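Local coordinates for protein E1 (Kluyveromyces marxianus, PDB 3VX6) that activates the ubiquitin-like proteins Atg12 and Atg8 as the E1-like enzyme of autophagy, for conjugation to Atg5 and to phosphatidylethanolamine respectively, at residues E26-L30 / D64-Q68; T215-L219 / Y231-F235. All coordinates share one frame. Numbering follows the deposited sequence.

Contact 1. Residues E26-L30 / D64-Q68; sequences ELSRL and DDSFQ
Residues 26-30 form one turn inside helix 21-33, with helical phi/psi and Leu30 N hydrogen-bonded to Glu26 O at 2.6 Å. Facing them, residues 64-68 belong to the loop after strand 59-62, which pairs in a small parallel sheet with strand 16-19 just before the helix; the chain curls back so that Gln68 N reaches Asp65 O at 2.8 Å, before opening out at Gln68 (-98/134). The backbones come nearest at Glu26 and Asp64, whose CA atoms are 5.0 Å apart, and Glu26 CG lies 3.2 Å from Asp64 O.

Phe67 (chi1 m, chi2 -79°) has the most surface covered. Leu30 (m,t) puts CD1 over one face of that ring, 3.5 Å from the centroid and 25° off the normal: a CH-pi contact suited to a branched aliphatic chain. Leu27, one turn earlier, brings CB to 4.1 Å from Phe67 CZ, and Glu26 CG approaches Phe67 CD2 at 3.4 Å. Phe23 stacks on Phe67, which is lodged in this surface contact between the helix and Lys42 and Leu44 of strand 40-47 and Leu83 of strand 78-86, which also touches Leu27.

Toward solvent, Arg29 (chi1 m) extends back along the helix. Its NH1 donates to Glu26 OE1 at 3.2 Å, an i to i+3 salt bridge reached with Glu26 in its t,p conformation, and makes a long salt bridge of 3.9 Å to Asp64 OD1. With no hydrogen bond between the segments, cohesion comes from apolar contact around Phe67, and the arginine offsets two carboxylates at the exposed margin.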
ATOM      1  N   GLU A  26     -20.140   7.848   6.956  1.00 55.01           N
ATOM      2  CA  GLU A  26     -19.953   8.572   5.711  1.00 57.08           C
ATOM      3  C   GLU A  26     -20.228   7.641   4.537  1.00 58.32           C
ATOM      4  O   GLU A  26     -20.820   8.050   3.543  1.00 59.23           O
ATOM      5  CB  GLU A  26     -18.529   9.135   5.629  1.00 57.81           C
ATOM      6  CG  GLU A  26     -18.221   9.933   4.359  1.00 58.37           C
ATOM      7  CD  GLU A  26     -19.091  11.177   4.182  1.00 59.68           C
ATOM      8  OE1 GLU A  26     -19.929  11.470   5.068  1.00 60.86           O
ATOM      9  OE2 GLU A  26     -18.932  11.867   3.150  1.00 58.48           O
ATOM     10  N   LEU A  27     -19.799   6.388   4.647  1.00 59.09           N
ATOM     11  CA  LEU A  27     -20.043   5.438   3.573  1.00 59.30           C
ATOM     12  C   LEU A  27     -21.539   5.351   3.440  1.00 60.04           C
ATOM     13  O   LEU A  27     -22.074   5.390   2.337  1.00 62.05           O
ATOM     14  CB  LEU A  27     -19.477   4.051   3.901  1.00 58.62           C
ATOM     15  CG  LEU A  27     -19.837   2.938   2.906  1.00 57.01           C
ATOM     16  CD1 LEU A  27     -19.461   3.359   1.495  1.00 55.94           C
ATOM     17  CD2 LEU A  27     -19.122   1.662   3.285  1.00 55.90           C
ATOM     18  N   SER A  28     -22.213   5.236   4.577  1.00 60.28           N
ATOM     19  CA  SER A  28     -23.665   5.158   4.587  1.00 60.82           C
ATOM     20  C   SER A  28     -24.206   6.385   3.876  1.00 62.17           C
ATOM     21  O   SER A  28     -24.987   6.272   2.936  1.00 62.09           O
ATOM     22  CB  SER A  28     -24.187   5.120   6.023  1.00 60.33           C
ATOM     23  OG  SER A  28     -23.784   3.937   6.688  1.00 57.12           O
ATOM     24  N   ARG A  29     -23.777   7.558   4.325  1.00 63.55           N
ATOM     25  CA  ARG A  29     -24.217   8.805   3.720  1.00 65.90           C
ATOM     26  C   ARG A  29     -23.974   8.750   2.212  1.00 66.59           C
ATOM     27  O   ARG A  29     -24.899   8.932   1.419  1.00 67.33           O
ATOM     28  CB  ARG A  29     -23.464   9.992   4.343  1.00 67.78           C
ATOM     29  CG  ARG A  29     -23.736  10.197   5.841  1.00 70.22           C
ATOM     30  CD  ARG A  29     -22.594  10.947   6.528  1.00 72.82           C
ATOM     31  NE  ARG A  29     -22.528  10.630   7.955  1.00 76.38           N
ATOM     32  CZ  ARG A  29     -21.444  10.784   8.715  1.00 77.83           C
ATOM     33  NH1 ARG A  29     -20.318  11.258   8.190  1.00 77.38           N
ATOM     34  NH2 ARG A  29     -21.482  10.455  10.002  1.00 78.34           N
ATOM     35  N   LEU A  30     -22.737   8.477   1.817  1.00 66.68           N
ATOM     36  CA  LEU A  30     -22.400   8.409   0.404  1.00 67.07           C
ATOM     37  C   LEU A  30     -23.184   7.339  -0.344  1.00 67.87           C
ATOM     38  O   LEU A  30     -23.604   7.559  -1.483  1.00 67.38           O
ATOM     39  CB  LEU A  30     -20.901   8.172   0.229  1.00 66.40           C
ATOM     40  CG  LEU A  30     -19.995   9.383   0.467  1.00 65.46           C
ATOM     41  CD1 LEU A  30     -18.556   8.939   0.377  1.00 66.10           C
ATOM     42  CD2 LEU A  30     -20.275  10.469  -0.554  1.00 63.54           C
ATOM     43  N   ASP A  64     -14.589   9.905   8.187  1.00 59.04           N
ATOM     44  CA  ASP A  64     -15.566  10.347   7.214  1.00 59.86           C
ATOM     45  C   ASP A  64     -14.892  11.145   6.104  1.00 60.06           C
ATOM     46  O   ASP A  64     -15.412  11.230   4.989  1.00 60.00           O
ATOM     47  CB  ASP A  64     -16.661  11.174   7.898  1.00 60.29           C
ATOM     48  CG  ASP A  64     -16.133  12.039   9.031  1.00 61.28           C
ATOM     49  OD1 ASP A  64     -16.965  12.589   9.786  1.00 64.14           O
ATOM     50  OD2 ASP A  64     -14.901  12.178   9.175  1.00 60.56           O
ATOM     51  N   ASP A  65     -13.723  11.709   6.401  1.00 60.15           N
ATOM     52  CA  ASP A  65     -12.988  12.504   5.418  1.00 61.04           C
ATOM     53  C   ASP A  65     -12.249  11.651   4.376  1.00 59.77           C
ATOM     54  O   ASP A  65     -11.897  12.136   3.298  1.00 60.70           O
ATOM     55  CB  ASP A  65     -11.985  13.432   6.123  1.00 62.55           C
ATOM     56  CG  ASP A  65     -10.949  12.669   6.934  1.00 65.11           C
ATOM     57  OD1 ASP A  65     -11.237  12.319   8.108  1.00 65.16           O
ATOM     58  OD2 ASP A  65      -9.849  12.411   6.388  1.00 64.97           O
ATOM     59  N   SER A  66     -12.030  10.381   4.693  1.00 57.54           N
ATOM     60  CA  SER A  66     -11.327   9.483   3.790  1.00 56.48           C
ATOM     61  C   SER A  66     -11.915   9.380   2.390  1.00 55.76           C
ATOM     62  O   SER A  66     -11.353   8.709   1.518  1.00 54.36           O
ATOM     63  CB  SER A  66     -11.245   8.094   4.412  1.00 55.50           C
ATOM     64  OG  SER A  66     -10.342   8.109   5.498  1.00 56.71           O
ATOM     65  N   PHE A  67     -13.037  10.046   2.161  1.00 54.72           N
ATOM     66  CA  PHE A  67     -13.662   9.983   0.854  1.00 54.75           C
ATOM     67  C   PHE A  67     -13.374  11.203   0.015  1.00 56.68           C
ATOM     68  O   PHE A  67     -13.532  11.174  -1.209  1.00 55.85           O
ATOM     69  CB  PHE A  67     -15.160   9.788   1.011  1.00 52.75           C
ATOM     70  CG  PHE A  67     -15.536   8.402   1.420  1.00 50.65           C
ATOM     71  CD1 PHE A  67     -15.574   7.378   0.481  1.00 50.03           C
ATOM     72  CD2 PHE A  67     -15.846   8.113   2.737  1.00 48.32           C
ATOM     73  CE1 PHE A  67     -15.917   6.088   0.847  1.00 49.52           C
ATOM     74  CE2 PHE A  67     -16.190   6.831   3.116  1.00 49.22           C
ATOM     75  CZ  PHE A  67     -16.228   5.812   2.169  1.00 49.53           C
ATOM     76  N   GLN A  68     -12.934  12.270   0.670  1.00 59.71           N
ATOM     77  CA  GLN A  68     -12.630  13.498  -0.042  1.00 64.57           C
ATOM     78  C   GLN A  68     -11.141  13.632  -0.322  1.00 66.32           C
ATOM     79  O   GLN A  68     -10.307  13.386   0.553  1.00 66.29           O
ATOM     80  CB  GLN A  68     -13.121  14.716   0.755  1.00 66.41           C
ATOM     81  CG  GLN A  68     -13.373  15.964  -0.103  1.00 69.02           C
ATOM     82  CD  GLN A  68     -14.514  15.783  -1.118  1.00 71.05           C
ATOM     83  OE1 GLN A  68     -14.486  14.871  -1.956  1.00 71.66           O
ATOM     84  NE2 GLN A  68     -15.517  16.658  -1.046  1.00 70.78           N
TER

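Contact 2. Residues T215-L219 / Y231-F235; sequences TKNIL and YTICF
Ile233, with the largest area covered here, sits mid-way along extended residues 231-235 of strand 231-236, where a beta-branched residue suits the backbone, its CA-to-CB bond directed at helical residues 215-219, the first turn of helix 215-225, in which Leu219 N hydrogen-bonds to Thr215 O at 3.0 Å. The segment axes approach to 10.4 Å and run at 144°, roughly antiparallel; the nearest CA pairs are Ile218 with Ile233 (8.7 Å) and Leu219 with Tyr231 (7.3 Å). In the m,t rotamer Ile233 extends CD1 among three helix residues, at 3.7 Å from Ile218 CG2, 3.8 Å from Leu219 CD2 and 4.0 Å from Thr215 CG2.

Leu219, next in covered area, leaves the helix sideways, but the long, flexible leucine chain (m,t) still carries its tip inward, where CD2 also lies 4.0 Å from Tyr231 CB. Helix 215-225 is the crossover of a beta-alpha-beta unit linking the parallel neighbours 198-202 and 231-236, and its apolar side covers the mixed sheet; Phe201 of strand 198-202 meets Thr215 and Ile218.

Thr215 suits its double setting: OG1 hydrogen-bonds to Ser212 O, whereas CG2 meets the edge of the Phe235 ring at CZ, 3.4 Å away. Tyr231 is likewise amphipathic, offering its CB to Leu219 while its OH hydrogen-bonds to Ser226 O and Arg228 N, in the connection from helix to strand.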
ATOM      1  N   THR A 215       6.730  -3.529  -0.270  1.00 38.65           N
ATOM      2  CA  THR A 215       8.063  -3.451  -0.857  1.00 38.09           C
ATOM      3  C   THR A 215       8.223  -4.416  -2.045  1.00 40.09           C
ATOM      4  O   THR A 215       9.044  -4.196  -2.951  1.00 39.61           O
ATOM      5  CB  THR A 215       9.148  -3.816   0.175  1.00 36.44           C
ATOM      6  OG1 THR A 215       8.984  -3.029   1.361  1.00 37.75           O
ATOM      7  CG2 THR A 215      10.540  -3.564  -0.399  1.00 35.41           C
ATOM      8  N   LYS A 216       7.449  -5.496  -2.020  1.00 39.53           N
ATOM      9  CA  LYS A 216       7.498  -6.489  -3.072  1.00 39.56           C
ATOM     10  C   LYS A 216       7.130  -5.875  -4.386  1.00 39.29           C
ATOM     11  O   LYS A 216       7.654  -6.254  -5.426  1.00 38.47           O
ATOM     12  CB  LYS A 216       6.528  -7.609  -2.760  1.00 40.43           C
ATOM     13  CG  LYS A 216       6.966  -8.538  -1.629  1.00 41.49           C
ATOM     14  CD  LYS A 216       5.917  -9.637  -1.392  1.00 43.29           C
ATOM     15  CE  LYS A 216       6.356 -10.565  -0.280  1.00 43.75           C
ATOM     16  NZ  LYS A 216       5.086 -11.018   0.382  1.00 46.38           N
ATOM     17  N   ASN A 217       6.166  -4.969  -4.313  1.00 37.25           N
ATOM     18  CA  ASN A 217       5.709  -4.220  -5.466  1.00 36.48           C
ATOM     19  C   ASN A 217       6.952  -3.564  -6.089  1.00 36.41           C
ATOM     20  O   ASN A 217       7.306  -3.839  -7.237  1.00 37.95           O
ATOM     21  CB  ASN A 217       4.711  -3.151  -5.004  1.00 38.26           C
ATOM     22  CG  ASN A 217       3.522  -3.744  -4.270  1.00 37.95           C
ATOM     23  OD1 ASN A 217       3.568  -4.890  -3.813  1.00 38.12           O
ATOM     24  ND2 ASN A 217       2.454  -2.970  -4.153  1.00 37.23           N
ATOM     25  N   ILE A 218       7.628  -2.717  -5.316  1.00 34.24           N
ATOM     26  CA  ILE A 218       8.820  -2.035  -5.808  1.00 33.84           C
ATOM     27  C   ILE A 218       9.760  -3.040  -6.467  1.00 34.54           C
ATOM     28  O   ILE A 218      10.116  -2.900  -7.643  1.00 32.94           O
ATOM     29  CB  ILE A 218       9.560  -1.302  -4.663  1.00 34.23           C
ATOM     30  CG1 ILE A 218       8.613  -0.279  -4.009  1.00 30.38           C
ATOM     31  CG2 ILE A 218      10.832  -0.652  -5.203  1.00 31.49           C
ATOM     32  CD1 ILE A 218       9.128   0.340  -2.723  1.00 29.67           C
ATOM     33  N   LEU A 219      10.130  -4.069  -5.716  1.00 34.52           N
ATOM     34  CA  LEU A 219      11.013  -5.096  -6.244  1.00 33.93           C
ATOM     35  C   LEU A 219      10.501  -5.688  -7.541  1.00 33.70           C
ATOM     36  O   LEU A 219      11.196  -5.706  -8.542  1.00 34.90           O
ATOM     37  CB  LEU A 219      11.193  -6.206  -5.222  1.00 33.78           C
ATOM     38  CG  LEU A 219      11.962  -5.701  -4.013  1.00 34.98           C
ATOM     39  CD1 LEU A 219      11.858  -6.690  -2.873  1.00 35.52           C
ATOM     40  CD2 LEU A 219      13.404  -5.473  -4.427  1.00 37.74           C
ATOM     41  N   TYR A 231      19.001  -5.055  -6.130  1.00 44.69           N
ATOM     42  CA  TYR A 231      18.172  -3.853  -6.076  1.00 41.91           C
ATOM     43  C   TYR A 231      18.335  -3.219  -4.712  1.00 41.89           C
ATOM     44  O   TYR A 231      18.180  -3.884  -3.694  1.00 42.43           O
ATOM     45  CB  TYR A 231      16.714  -4.208  -6.271  1.00 40.68           C
ATOM     46  CG  TYR A 231      16.458  -4.881  -7.576  1.00 38.75           C
ATOM     47  CD1 TYR A 231      16.180  -4.137  -8.714  1.00 36.63           C
ATOM     48  CD2 TYR A 231      16.548  -6.266  -7.692  1.00 37.73           C
ATOM     49  CE1 TYR A 231      15.999  -4.757  -9.936  1.00 38.94           C
ATOM     50  CE2 TYR A 231      16.372  -6.891  -8.917  1.00 37.63           C
ATOM     51  CZ  TYR A 231      16.101  -6.134 -10.026  1.00 36.48           C
ATOM     52  OH  TYR A 231      15.968  -6.738 -11.243  1.00 42.56           O
ATOM     53  N   THR A 232      18.638  -1.929  -4.689  1.00 41.14           N
ATOM     54  CA  THR A 232      18.829  -1.244  -3.424  1.00 39.74           C
ATOM     55  C   THR A 232      17.663  -0.341  -3.108  1.00 38.34           C
ATOM     56  O   THR A 232      17.239   0.441  -3.945  1.00 37.17           O
ATOM     57  CB  THR A 232      20.108  -0.409  -3.441  1.00 39.32           C
ATOM     58  OG1 THR A 232      21.243  -1.281  -3.538  1.00 41.14           O
ATOM     59  CG2 THR A 232      20.198   0.427  -2.176  1.00 39.10           C
ATOM     60  N   ILE A 233      17.152  -0.439  -1.888  1.00 38.11           N
ATOM     61  CA  ILE A 233      16.022   0.380  -1.486  1.00 37.98           C
ATOM     62  C   ILE A 233      16.226   1.019  -0.129  1.00 38.90           C
ATOM     63  O   ILE A 233      16.529   0.334   0.849  1.00 39.14           O
ATOM     64  CB  ILE A 233      14.739  -0.452  -1.426  1.00 37.30           C
ATOM     65  CG1 ILE A 233      14.453  -1.058  -2.803  1.00 35.54           C
ATOM     66  CG2 ILE A 233      13.588   0.415  -0.933  1.00 36.54           C
ATOM     67  CD1 ILE A 233      13.336  -2.066  -2.804  1.00 34.58           C
ATOM     68  N   CYS A 234      16.065   2.337  -0.075  1.00 40.11           N
ATOM     69  CA  CYS A 234      16.194   3.077   1.179  1.00 42.47           C
ATOM     70  C   CYS A 234      14.824   3.128   1.844  1.00 41.67           C
ATOM     71  O   CYS A 234      13.863   3.618   1.261  1.00 41.57           O
ATOM     72  CB  CYS A 234      16.677   4.504   0.913  1.00 43.78           C
ATOM     73  SG  CYS A 234      18.311   4.596   0.203  1.00 47.61           S
ATOM     74  N   PHE A 235      14.736   2.620   3.062  1.00 42.83           N
ATOM     75  CA  PHE A 235      13.475   2.612   3.788  1.00 43.85           C
ATOM     76  C   PHE A 235      13.490   3.692   4.850  1.00 44.59           C
ATOM     77  O   PHE A 235      14.076   3.522   5.916  1.00 46.05           O
ATOM     78  CB  PHE A 235      13.255   1.234   4.409  1.00 42.35           C
ATOM     79  CG  PHE A 235      13.122   0.134   3.387  1.00 44.46           C
ATOM     80  CD1 PHE A 235      11.972   0.027   2.605  1.00 43.15           C
ATOM     81  CD2 PHE A 235      14.159  -0.774   3.177  1.00 43.68           C
ATOM     82  CE1 PHE A 235      11.857  -0.971   1.630  1.00 44.19           C
ATOM     83  CE2 PHE A 235      14.051  -1.776   2.202  1.00 43.34           C
ATOM     84  CZ  PHE A 235      12.900  -1.872   1.428  1.00 42.89           C
TER

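Contact 1 closes before contact 2 opens along the chain, and they lie on opposite sides of its centre, with centres 33 Å apart and nearest atoms about 19 Å apart. Their segments have no helix or strand in common, though Asn217 of contact 2 hydrogen-bonds to Pro143 of strand 135-144, in the sheet beside contact 1. Contact 1 is superficial and joins helix 21-33 to a loop beside strands 40-47 and 78-86 of that mixed sheet; contact 2 is buried and sets a crossover helix against the other mixed sheet, through strand 231-236. Both lie in the Atg7 N-terminal region, one joining helix to loop at the surface, the other helix to sheet inside.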